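Side-chain contacts in putative iron binding protein (Bordetella pertussis Tohama I, PDB 1Y9U), which binds ferric iron and probably carries it through the periplasm as the solute-binding component of an iron import system: residues A150-A153 and A159-K162; A196-V201 and A290-L295; G178-A183 and G202-A207; N144-A149 and A303-Y308; S9-R14 and L44-A49. One frame throughout, in Å; residues are numbered along the deposited sequence.

Contact 1: residues A150-A153 and A159-K162; sequences AMIA and ATEK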
# COMPACT_ATOMS: atom_id res chain seq x y z
N ALA A 150 -1.30 -8.67 9.75
CA ALA A 150 -2.63 -8.22 10.13
C ALA A 150 -3.49 -9.40 10.57
O ALA A 150 -4.30 -9.29 11.50
CB ALA A 150 -3.28 -7.48 8.97
N MET A 151 -3.34 -10.54 9.90
CA MET A 151 -4.10 -11.73 10.28
C MET A 151 -3.71 -12.21 11.69
O MET A 151 -4.58 -12.62 12.45
CB MET A 151 -3.91 -12.86 9.25
CG MET A 151 -4.87 -14.04 9.47
SD MET A 151 -4.74 -15.28 8.15
CE MET A 151 -5.63 -14.46 6.82
N ILE A 152 -2.44 -12.15 12.05
CA ILE A 152 -2.04 -12.50 13.43
C ILE A 152 -2.72 -11.54 14.40
O ILE A 152 -3.27 -11.94 15.42
CB ILE A 152 -0.52 -12.49 13.62
CG1 ILE A 152 0.14 -13.53 12.71
CG2 ILE A 152 -0.15 -12.75 15.08
CD1 ILE A 152 1.62 -13.42 12.62
N ALA A 153 -2.68 -10.24 14.08
CA ALA A 153 -3.28 -9.23 14.95
C ALA A 153 -4.77 -9.49 15.20
O ALA A 153 -5.27 -9.32 16.32
CB ALA A 153 -3.09 -7.85 14.37
N ALA A 159 -4.39 -19.60 14.23
CA ALA A 159 -5.31 -19.52 13.12
C ALA A 159 -4.55 -19.11 11.86
O ALA A 159 -4.81 -19.61 10.78
CB ALA A 159 -6.42 -18.53 13.39
N THR A 160 -3.58 -18.21 12.01
CA THR A 160 -2.83 -17.70 10.86
C THR A 160 -1.96 -18.80 10.25
O THR A 160 -1.88 -18.93 9.02
CB THR A 160 -1.98 -16.49 11.26
OG1 THR A 160 -2.85 -15.45 11.70
CG2 THR A 160 -1.23 -15.93 10.04
N GLU A 161 -1.34 -19.62 11.09
CA GLU A 161 -0.55 -20.73 10.59
C GLU A 161 -1.40 -21.73 9.81
O GLU A 161 -1.00 -22.21 8.74
CB GLU A 161 0.15 -21.44 11.76
CG GLU A 161 0.98 -22.60 11.31
CD GLU A 161 1.68 -23.32 12.42
OE1 GLU A 161 2.06 -24.49 12.17
OE2 GLU A 161 1.87 -22.71 13.51
N LYS A 162 -2.58 -22.03 10.33
CA LYS A 162 -3.49 -22.95 9.67
C LYS A 162 -3.92 -22.39 8.32
O LYS A 162 -3.98 -23.13 7.35
CB LYS A 162 -4.70 -23.24 10.56
CG LYS A 162 -5.85 -23.97 9.88
CD LYS A 162 -6.84 -24.54 10.91
CE LYS A 162 -7.53 -25.74 10.33
NZ LYS A 162 -6.82 -27.03 10.60

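Contact 2: residues A196-V201 and A290-L295; sequences ANAYYV and ASFGPL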
# COMPACT_ATOMS: atom_id res chain seq x y z
N ALA A 196 -3.62 -10.32 -4.73
CA ALA A 196 -2.77 -9.35 -5.39
C ALA A 196 -3.33 -7.95 -5.14
O ALA A 196 -4.48 -7.80 -4.73
CB ALA A 196 -2.65 -9.64 -6.86
N ASN A 197 -2.53 -6.92 -5.35
CA ASN A 197 -2.94 -5.58 -4.98
C ASN A 197 -3.86 -4.95 -6.04
O ASN A 197 -3.66 -5.10 -7.25
CB ASN A 197 -1.76 -4.70 -4.71
CG ASN A 197 -1.13 -4.96 -3.37
OD1 ASN A 197 -1.67 -5.67 -2.57
ND2 ASN A 197 0.03 -4.38 -3.13
N ALA A 198 -4.87 -4.21 -5.58
CA ALA A 198 -5.90 -3.66 -6.46
C ALA A 198 -5.36 -2.68 -7.48
O ALA A 198 -5.82 -2.60 -8.61
CB ALA A 198 -6.94 -2.98 -5.61
N TYR A 199 -4.47 -1.72 -7.08
CA TYR A 199 -3.79 -0.73 -8.12
C TYR A 199 -3.22 -1.42 -9.39
O TYR A 199 -3.22 -0.84 -10.51
CB TYR A 199 -2.68 0.27 -7.51
CG TYR A 199 -1.38 -0.40 -6.96
CD1 TYR A 199 -0.39 -0.78 -7.83
CD2 TYR A 199 -1.15 -0.61 -5.62
CE1 TYR A 199 0.77 -1.36 -7.41
CE2 TYR A 199 0.05 -1.26 -5.19
CZ TYR A 199 0.97 -1.57 -6.10
OH TYR A 199 2.09 -2.19 -5.59
N TYR A 200 -2.73 -2.64 -9.28
CA TYR A 200 -2.24 -3.25 -10.50
C TYR A 200 -3.39 -3.49 -11.50
O TYR A 200 -3.17 -3.46 -12.72
CB TYR A 200 -1.55 -4.56 -10.28
CG TYR A 200 -0.26 -4.44 -9.50
CD1 TYR A 200 -0.12 -5.00 -8.23
CD2 TYR A 200 0.84 -3.78 -10.03
CE1 TYR A 200 1.05 -4.90 -7.53
CE2 TYR A 200 2.01 -3.69 -9.34
CZ TYR A 200 2.11 -4.27 -8.09
OH TYR A 200 3.30 -4.16 -7.40
N VAL A 201 -4.60 -3.70 -11.00
CA VAL A 201 -5.77 -3.86 -11.84
C VAL A 201 -6.14 -2.49 -12.43
O VAL A 201 -6.58 -2.42 -13.58
CB VAL A 201 -6.95 -4.49 -11.07
CG1 VAL A 201 -8.14 -4.73 -12.02
CG2 VAL A 201 -6.52 -5.78 -10.39
N ALA A 290 -13.00 2.97 -9.07
CA ALA A 290 -14.39 3.11 -8.62
C ALA A 290 -15.22 1.87 -8.91
O ALA A 290 -16.08 1.50 -8.14
CB ALA A 290 -15.04 4.34 -9.26
N SER A 291 -14.93 1.21 -10.03
CA SER A 291 -15.66 0.02 -10.45
C SER A 291 -15.47 -1.16 -9.52
O SER A 291 -16.25 -2.11 -9.56
CB SER A 291 -15.29 -0.39 -11.89
OG SER A 291 -14.07 -1.10 -11.96
N PHE A 292 -14.46 -1.11 -8.65
CA PHE A 292 -14.26 -2.17 -7.69
C PHE A 292 -15.34 -2.18 -6.60
O PHE A 292 -15.40 -3.10 -5.79
CB PHE A 292 -12.87 -2.05 -7.03
CG PHE A 292 -11.69 -2.09 -8.00
CD1 PHE A 292 -10.46 -1.60 -7.59
CD2 PHE A 292 -11.81 -2.63 -9.28
CE1 PHE A 292 -9.35 -1.64 -8.45
CE2 PHE A 292 -10.71 -2.66 -10.14
CZ PHE A 292 -9.48 -2.16 -9.72
N GLY A 293 -16.13 -1.12 -6.54
CA GLY A 293 -17.24 -1.04 -5.60
C GLY A 293 -16.80 -0.42 -4.29
O GLY A 293 -15.69 0.06 -4.17
N PRO A 294 -17.66 -0.44 -3.29
CA PRO A 294 -17.37 0.23 -2.03
C PRO A 294 -16.20 -0.43 -1.29
O PRO A 294 -16.11 -1.65 -1.21
CB PRO A 294 -18.69 0.07 -1.25
CG PRO A 294 -19.29 -1.12 -1.82
CD PRO A 294 -18.98 -1.09 -3.27
N LEU A 295 -15.29 0.39 -0.79
CA LEU A 295 -14.16 -0.06 0.01
C LEU A 295 -14.48 0.12 1.49
O LEU A 295 -14.81 1.22 1.92
CB LEU A 295 -12.89 0.73 -0.33
CG LEU A 295 -11.65 0.48 0.54
CD1 LEU A 295 -11.14 -0.93 0.40
CD2 LEU A 295 -10.55 1.48 0.21

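Contact 3: residues G178-A183 and G202-A207; sequences GDRDVA and GHMKNA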
# COMPACT_ATOMS: atom_id res chain seq x y z
N GLY A 178 5.15 -12.10 -9.88
CA GLY A 178 4.62 -10.86 -9.36
C GLY A 178 3.11 -10.87 -9.25
O GLY A 178 2.43 -11.85 -9.55
N ASP A 179 2.55 -9.75 -8.83
CA ASP A 179 1.11 -9.65 -8.66
C ASP A 179 0.37 -9.74 -9.99
O ASP A 179 -0.69 -10.38 -10.08
CB ASP A 179 0.72 -8.37 -7.91
CG ASP A 179 0.71 -8.52 -6.42
OD1 ASP A 179 1.25 -9.53 -5.86
OD2 ASP A 179 0.20 -7.63 -5.70
N ARG A 180 0.88 -9.10 -11.03
CA ARG A 180 0.24 -9.15 -12.33
C ARG A 180 0.22 -10.56 -12.91
O ARG A 180 -0.68 -10.90 -13.67
CB ARG A 180 0.83 -8.14 -13.31
CG ARG A 180 0.45 -6.72 -12.93
CD ARG A 180 1.13 -5.70 -13.74
NE ARG A 180 2.34 -5.37 -13.03
CZ ARG A 180 2.81 -4.16 -12.88
NH1 ARG A 180 2.22 -3.10 -13.44
NH2 ARG A 180 3.93 -4.02 -12.20
N ASP A 181 1.20 -11.38 -12.54
CA ASP A 181 1.20 -12.79 -12.97
C ASP A 181 -0.03 -13.56 -12.51
O ASP A 181 -0.41 -14.56 -13.12
CB ASP A 181 2.45 -13.52 -12.50
CG ASP A 181 3.71 -13.04 -13.18
OD1 ASP A 181 3.66 -12.62 -14.38
OD2 ASP A 181 4.79 -13.12 -12.59
N VAL A 182 -0.64 -13.13 -11.43
CA VAL A 182 -1.90 -13.72 -11.00
C VAL A 182 -2.95 -13.55 -12.08
O VAL A 182 -3.67 -14.49 -12.41
CB VAL A 182 -2.38 -13.13 -9.66
CG1 VAL A 182 -3.77 -13.63 -9.30
CG2 VAL A 182 -1.38 -13.43 -8.55
N ALA A 183 -3.06 -12.34 -12.63
CA ALA A 183 -4.02 -12.08 -13.71
C ALA A 183 -3.67 -12.87 -14.98
O ALA A 183 -4.54 -13.47 -15.63
CB ALA A 183 -4.09 -10.59 -14.00
N GLY A 202 -5.95 -1.41 -11.68
CA GLY A 202 -6.04 -0.07 -12.23
C GLY A 202 -5.11 0.10 -13.43
O GLY A 202 -5.53 0.60 -14.47
N HIS A 203 -3.86 -0.35 -13.32
CA HIS A 203 -2.93 -0.29 -14.44
C HIS A 203 -3.38 -1.14 -15.60
O HIS A 203 -3.42 -0.67 -16.73
CB HIS A 203 -1.54 -0.73 -13.98
CG HIS A 203 -0.82 0.30 -13.15
ND1 HIS A 203 -0.27 1.44 -13.69
CD2 HIS A 203 -0.59 0.36 -11.82
CE1 HIS A 203 0.27 2.16 -12.73
NE2 HIS A 203 0.09 1.53 -11.59
N MET A 204 -3.72 -2.39 -15.35
CA MET A 204 -4.02 -3.30 -16.44
C MET A 204 -5.29 -2.95 -17.21
O MET A 204 -5.29 -2.97 -18.44
CB MET A 204 -4.09 -4.72 -15.93
CG MET A 204 -2.73 -5.29 -15.47
SD MET A 204 -2.79 -7.03 -14.95
CE MET A 204 -3.60 -6.87 -13.38
N LYS A 205 -6.35 -2.63 -16.49
CA LYS A 205 -7.63 -2.32 -17.12
C LYS A 205 -7.61 -0.98 -17.84
O LYS A 205 -8.37 -0.77 -18.80
CB LYS A 205 -8.79 -2.41 -16.14
CG LYS A 205 -9.12 -3.83 -15.72
CD LYS A 205 -10.33 -3.91 -14.79
CE LYS A 205 -10.76 -5.37 -14.47
NZ LYS A 205 -11.53 -6.00 -15.57
N ASN A 206 -6.73 -0.07 -17.40
CA ASN A 206 -6.55 1.20 -18.10
C ASN A 206 -5.56 1.13 -19.25
O ASN A 206 -5.42 2.10 -20.01
CB ASN A 206 -6.13 2.30 -17.11
CG ASN A 206 -7.30 2.90 -16.39
OD1 ASN A 206 -8.20 3.48 -17.01
ND2 ASN A 206 -7.30 2.77 -15.07
N ALA A 207 -4.89 -0.01 -19.41
CA ALA A 207 -4.01 -0.20 -20.55
C ALA A 207 -4.83 -0.25 -21.83
O ALA A 207 -6.00 -0.64 -21.84
CB ALA A 207 -3.14 -1.44 -20.39

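Contact 4: residues N144-A149 and A303-Y308; sequences NTALVA and AEIAKY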
# COMPACT_ATOMS: atom_id res chain seq x y z
N ASN A 144 2.64 -9.69 1.06
CA ASN A 144 2.10 -10.85 1.74
C ASN A 144 2.42 -10.85 3.23
O ASN A 144 1.55 -11.18 4.03
CB ASN A 144 2.54 -12.14 1.08
CG ASN A 144 1.81 -12.43 -0.23
OD1 ASN A 144 0.68 -12.00 -0.42
ND2 ASN A 144 2.49 -13.13 -1.14
N THR A 145 3.64 -10.49 3.63
CA THR A 145 3.93 -10.50 5.06
C THR A 145 3.11 -9.48 5.81
O THR A 145 2.76 -9.71 6.95
CB THR A 145 5.40 -10.30 5.39
OG1 THR A 145 5.85 -9.04 4.89
CG2 THR A 145 6.28 -11.37 4.74
N ALA A 146 2.77 -8.37 5.18
CA ALA A 146 1.90 -7.40 5.83
C ALA A 146 0.50 -7.98 6.07
O ALA A 146 -0.10 -7.74 7.11
CB ALA A 146 1.81 -6.13 5.02
N LEU A 147 -0.04 -8.73 5.10
CA LEU A 147 -1.37 -9.32 5.23
C LEU A 147 -1.35 -10.37 6.35
O LEU A 147 -2.25 -10.44 7.17
CB LEU A 147 -1.83 -9.95 3.90
CG LEU A 147 -3.14 -10.73 3.93
CD1 LEU A 147 -4.30 -9.86 4.31
CD2 LEU A 147 -3.40 -11.43 2.58
N VAL A 148 -0.30 -11.19 6.36
CA VAL A 148 -0.10 -12.20 7.41
C VAL A 148 0.00 -11.55 8.79
O VAL A 148 -0.58 -12.03 9.75
CB VAL A 148 1.11 -13.11 7.09
CG1 VAL A 148 1.40 -14.11 8.23
CG2 VAL A 148 0.84 -13.85 5.78
N ALA A 149 0.72 -10.45 8.88
CA ALA A 149 0.86 -9.72 10.16
C ALA A 149 -0.49 -9.21 10.65
O ALA A 149 -0.83 -9.34 11.82
CB ALA A 149 1.86 -8.58 10.03
N ALA A 303 -0.18 0.42 12.15
CA ALA A 303 1.04 0.20 12.93
C ALA A 303 1.16 -1.25 13.44
O ALA A 303 2.27 -1.73 13.60
CB ALA A 303 1.14 1.19 14.08
N GLU A 304 0.03 -1.91 13.65
CA GLU A 304 -0.00 -3.34 14.02
C GLU A 304 0.69 -4.24 13.00
O GLU A 304 1.25 -5.29 13.35
CB GLU A 304 -1.45 -3.83 14.25
CG GLU A 304 -2.15 -3.21 15.44
CD GLU A 304 -1.73 -3.85 16.76
OE1 GLU A 304 -0.79 -3.33 17.38
OE2 GLU A 304 -2.32 -4.87 17.14
N ILE A 305 0.65 -3.85 11.73
CA ILE A 305 1.32 -4.62 10.69
C ILE A 305 2.84 -4.63 10.94
O ILE A 305 3.49 -5.66 10.84
CB ILE A 305 0.99 -4.04 9.29
CG1 ILE A 305 -0.47 -4.29 8.96
CG2 ILE A 305 1.89 -4.62 8.22
CD1 ILE A 305 -0.97 -3.37 7.88
N ALA A 306 3.38 -3.48 11.31
CA ALA A 306 4.79 -3.39 11.65
C ALA A 306 5.12 -4.19 12.91
O ALA A 306 6.15 -4.85 12.95
CB ALA A 306 5.20 -1.92 11.82
N LYS A 307 4.23 -4.14 13.90
CA LYS A 307 4.40 -4.88 15.16
C LYS A 307 4.55 -6.38 14.95
O LYS A 307 5.34 -7.01 15.61
CB LYS A 307 3.20 -4.63 16.10
CG LYS A 307 3.22 -5.39 17.46
CD LYS A 307 1.98 -5.11 18.33
CE LYS A 307 1.92 -6.04 19.58
NZ LYS A 307 0.92 -5.59 20.61
N TYR A 308 3.75 -6.95 14.03
CA TYR A 308 3.68 -8.40 13.83
C TYR A 308 4.44 -8.88 12.59
O TYR A 308 4.36 -10.06 12.25
CB TYR A 308 2.22 -8.85 13.75
CG TYR A 308 1.48 -8.80 15.06
CD1 TYR A 308 0.64 -7.75 15.38
CD2 TYR A 308 1.63 -9.82 16.00
CE1 TYR A 308 -0.05 -7.71 16.59
CE2 TYR A 308 0.95 -9.79 17.22
CZ TYR A 308 0.12 -8.73 17.50
OH TYR A 308 -0.56 -8.67 18.70

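Contact 5: residues S9-R14 and L44-A49; sequences SLYTTR and LERVRA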
# COMPACT_ATOMS: atom_id res chain seq x y z
N SER A 9 12.34 20.77 0.81
CA SER A 9 12.97 19.60 0.20
C SER A 9 12.22 18.31 0.54
O SER A 9 12.09 17.94 1.69
CB SER A 9 14.44 19.49 0.63
OG SER A 9 15.18 20.60 0.13
N LEU A 10 11.75 17.63 -0.50
CA LEU A 10 11.05 16.35 -0.36
C LEU A 10 11.99 15.22 -0.71
O LEU A 10 12.39 15.10 -1.85
CB LEU A 10 9.85 16.33 -1.30
CG LEU A 10 9.06 15.00 -1.35
CD1 LEU A 10 8.40 14.68 -0.02
CD2 LEU A 10 8.04 15.05 -2.47
N TYR A 11 12.33 14.41 0.28
CA TYR A 11 13.08 13.18 0.03
C TYR A 11 12.05 12.06 -0.14
O TYR A 11 11.28 11.81 0.78
CB TYR A 11 13.99 12.82 1.21
CG TYR A 11 15.29 13.60 1.33
CD1 TYR A 11 15.39 14.95 0.97
CD2 TYR A 11 16.42 12.98 1.83
CE1 TYR A 11 16.59 15.63 1.11
CE2 TYR A 11 17.61 13.67 1.97
CZ TYR A 11 17.68 14.98 1.60
OH TYR A 11 18.87 15.65 1.75
N THR A 12 12.08 11.39 -1.28
CA THR A 12 11.04 10.42 -1.64
C THR A 12 11.60 9.16 -2.26
O THR A 12 12.47 9.23 -3.11
CB THR A 12 10.03 11.05 -2.60
OG1 THR A 12 9.11 10.03 -3.06
CG2 THR A 12 10.72 11.64 -3.86
N THR A 13 11.08 8.01 -1.83
CA THR A 13 11.42 6.74 -2.45
C THR A 13 10.43 6.40 -3.56
O THR A 13 10.57 5.36 -4.23
CB THR A 13 11.46 5.60 -1.42
OG1 THR A 13 10.13 5.31 -0.97
CG2 THR A 13 12.27 5.98 -0.15
N ARG A 14 9.40 7.23 -3.72
CA ARG A 14 8.46 7.11 -4.84
C ARG A 14 8.98 7.88 -6.04
O ARG A 14 9.41 9.04 -5.88
CB ARG A 14 7.09 7.68 -4.45
CG ARG A 14 6.51 7.08 -3.19
CD ARG A 14 4.99 6.99 -3.24
NE ARG A 14 4.59 5.84 -4.06
CZ ARG A 14 3.35 5.37 -4.15
NH1 ARG A 14 2.35 5.97 -3.52
NH2 ARG A 14 3.10 4.32 -4.88
N LEU A 44 16.27 5.93 5.34
CA LEU A 44 16.66 6.08 6.74
C LEU A 44 18.15 6.37 6.86
O LEU A 44 18.56 7.27 7.58
CB LEU A 44 16.33 4.82 7.54
CG LEU A 44 16.87 4.74 8.98
CD1 LEU A 44 16.39 5.92 9.80
CD2 LEU A 44 16.47 3.43 9.63
N GLU A 45 18.94 5.59 6.15
CA GLU A 45 20.39 5.66 6.26
C GLU A 45 20.95 6.96 5.69
O GLU A 45 21.86 7.55 6.28
CB GLU A 45 21.02 4.43 5.58
CG GLU A 45 20.94 3.16 6.41
CD GLU A 45 19.60 2.43 6.37
OE1 GLU A 45 18.77 2.69 5.46
OE2 GLU A 45 19.37 1.59 7.26
N ARG A 46 20.41 7.43 4.57
CA ARG A 46 20.83 8.70 3.97
C ARG A 46 20.53 9.88 4.89
O ARG A 46 21.36 10.76 5.04
CB ARG A 46 20.17 8.94 2.61
CG ARG A 46 20.72 10.18 1.85
CD ARG A 46 19.88 10.60 0.66
NE ARG A 46 20.67 11.00 -0.52
CZ ARG A 46 20.78 12.24 -1.00
NH1 ARG A 46 20.19 13.28 -0.42
NH2 ARG A 46 21.53 12.46 -2.08
N VAL A 47 19.34 9.91 5.48
CA VAL A 47 18.95 11.04 6.32
C VAL A 47 19.78 11.07 7.61
O VAL A 47 20.25 12.13 8.02
CB VAL A 47 17.43 11.05 6.64
CG1 VAL A 47 17.07 12.17 7.60
CG2 VAL A 47 16.63 11.19 5.34
N ARG A 48 19.96 9.91 8.24
CA ARG A 48 20.80 9.79 9.44
C ARG A 48 22.24 10.25 9.17
O ARG A 48 22.84 10.94 10.00
CB ARG A 48 20.82 8.34 9.95
CG ARG A 48 19.82 8.03 11.05
CD ARG A 48 20.32 7.01 12.07
NE ARG A 48 20.41 5.67 11.49
CZ ARG A 48 19.71 4.60 11.88
NH1 ARG A 48 18.84 4.68 12.89
NH2 ARG A 48 19.88 3.44 11.26
N ALA A 49 22.77 9.88 8.01
CA ALA A 49 24.16 10.18 7.66
C ALA A 49 24.37 11.66 7.38
O ALA A 49 25.46 12.19 7.57
CB ALA A 49 24.59 9.36 6.45

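Contact 1: residues A150-A153 and A159-K162
Met151 has CG anti to its backbone N, chi1 -170°, which carries the chain outward to Thr160. Thr160 has OG1 beside its own backbone N, chi1 -62°. The two helices, 142-155 and 157-170, are consecutive and pack against each other just past the break at Gly156. They belong to a fold of the periplasmic binding protein class. The side chains of Met151 and Thr160 run antiparallel, one alongside the other. Met151 CG comes 3.3 Å from Thr160 OG1. The extended chain continues to Met151 SD, which lies 4.0 Å from Thr160 CG2; only CE is turned by the bend at chi3. Ile152 lies square across Thr160 and offers CG1, 3.8 Å from Thr160 CG2. The threonine hydroxyl is buried, but its polar need is met by a hydrogen bond to Gly156 O, in the link just before helix 157-170. Leu315 of helix 303-318 touches both Ile152 and Thr160, so a third helix completes this packing. The amide Ile152 N sits 3.3 Å from Thr160 OG1, at an angle too poor for a hydrogen bond.

Contact 2: residues A196-V201 and A290-L295
The backbones stay well apart at this contact, with Ala198 CA and Phe292 CA 8.6 Å from each other, and the ring of Phe292 bridges the gap. On one side the chain passes from strand 193-197 into helix 198-206, a strand-to-helix junction in the periplasmic binding protein fold. On the other it leaves helix 287-291 through Gly293, whose phi of 90° is positive and is suited to glycine. Phe292 has CG beside its backbone N, chi1 -58°, which directs the ring at the first turn of helix 198-206. Its far end does the touching. Phe292 CE1 is 4.0 Å from Ala198 CB. Phe292 CZ is 3.7 Å from Val201 CB, and Phe292 CE2 is 3.8 Å from Val201 CG1. The valine thus lies with CB and CG1 against the CZ end of the ring. Val222 of strand 220-223 touches both Val201 and Phe292, so the ring is also packed against the sheet. Tyr199 and Tyr200 lie on the same turn but start away from Phe292; their hydroxyls gather near Tyr143 OH. All three tyrosines bind ferric iron, though none is bound in this model, and Tyr200 OH is here hydrogen-bonded to Tyr143 OH. Phe292 lies behind the turn that carries Tyr199 and Tyr200. Ala198 O accepts a hydrogen bond from Val201 N and also lies 3.7 Å from Phe292 CE1.

Contact 3: residues G178-A183 and G202-A207
Met204 fills the tight half of this contact, reaching from helix 198-206 to Arg180 and Ala183 on helix 179-187. The short helical segments 179-183 and 202-206 have axes 11.6 Å apart at an angle of 47°, so long side chains must span the gap. Met204 bends at chi3, chi3 -74°, which turns its methyl group against the alanine. Met204 CE lies 3.8 Å from Ala183 CB. The sulfur reaches the aliphatic part of the arginine, with Met204 SD 3.8 Å from Arg180 CG. The other half is loose. Arg180 is exposed, and its guanidinium passes the root of the His203 side chain, with Arg180 NH1 4.5 Å from His203 CB. His203 NE2 is hydrogen-bonded to Asn274 OD1. Arg180 also touches Tyr200, so the exposed rim lies beside an iron ligand. Within helix 198-206, Asn206 N and Asn206 ND2 both bond to Gly202 O, from opposite faces of its carbonyl plane. Trp216 of helix 212-218 packs on Arg180, Ala183 and Met204. Tyr110 of strand 100-112 touches Ala183 and Met204, joining both helices to the sheet.

Contact 4: residues N144-A149 and A303-Y308
Thr145 OG1 accepts a hydrogen bond from Arg309 NE of helix 303-318 and is weakly bonded to Pro142 O. This gives a polar tie between the two helices just beyond the apolar contact. One turn later Ala149, the residue that meets both Ile305 and Tyr308, donates its N to Thr145 O at 2.9 Å. The segments 144-149 and 303-308 cross nearly perpendicularly, at 97°, with axes 8.3 Å apart. Small residues on helix 142-155 allow so close a passage. Ala146 CB is 3.5 Å from Ile305 CG2. That methyl is anti to the isoleucine backbone N, while CG1, beside the N, passes near Ala146 O. Ala149 CB rests on the backbone of the other helix, 3.4 Å from Ile305 O. Ala149 CB also packs on Tyr308 CB at 3.7 Å. The tyrosine side chain leads away from this point, and it is mainly its CB and the near end of the ring that meet Ala149. Further out the ring touches Ile152 and Ala153, on the next turn of helix 142-155. Tyr143, an iron ligand, directly precedes the 144-149 segment, and the side chain of Ala146 is about 6 Å from that of Tyr143. The chemistry is therefore methyl packing at close range, with one threonine-arginine bond beside it. The helix bearing Tyr143 is probably positioned in part by its fit against helix 303-318.

Contact 5: residues S9-R14 and L44-A49
Tyr11 and Arg46 stand nearly square to each other, with ring and guanidinium planes 69° apart. The guanidinium turns its edge to the tyrosine, and Arg46 NH1 lies 3.5 Å from both Tyr11 CE2 and Tyr11 OH. The approach is oblique to the ring, so this is not a flat stack. Arg46 starts with CG anti to its backbone N, chi1 -172°, and bends at chi3 to bring NH1 to the phenol. Glu50, just beyond the 44-49 segment on helix 43-50, fixes both polar ends. Glu50 OE1 is hydrogen-bonded to Tyr11 OH, and Glu50 OE2 forms a salt bridge with Arg46 NH1. The carboxylate probably offsets the positive charge beside the ring. Val47, set to the side, reaches the ring with CG2, 3.9 Å from Tyr11 CD2. The ring is buried, while Arg46 lies at the exposed margin. Val37 of the neighbouring strand 33-38 touches both Tyr11 and Arg46. Strands 33-38 and 58-62 pair in parallel with strand 7-12 on its two edges. Helix 43-50 lies in the beta-alpha-beta crossover between them and packs over the central strand, as in the alpha/beta domains of periplasmic binding proteins.

From the N terminus, contact 5 closes first, joining strand 7-12 to helix 43-50 before any other contact opens. Contact 4 then opens at 144-149 and closes at 303-308, and its long loop encloses contacts 1, 2 and 3. Contact 1 is a short closure between successive helices and touches contact 4 through the helix they share, 142-155. Contacts 3 and 2 cross, since 178-183 and 202-207 alternate with 196-201 and 290-295. They share helix 198-206 and are probably joined by the hydrogen bond Asn197 N to Asp179 OD2. Contacts 2 and 5 reach one sheet from opposite sides of the chain's centre.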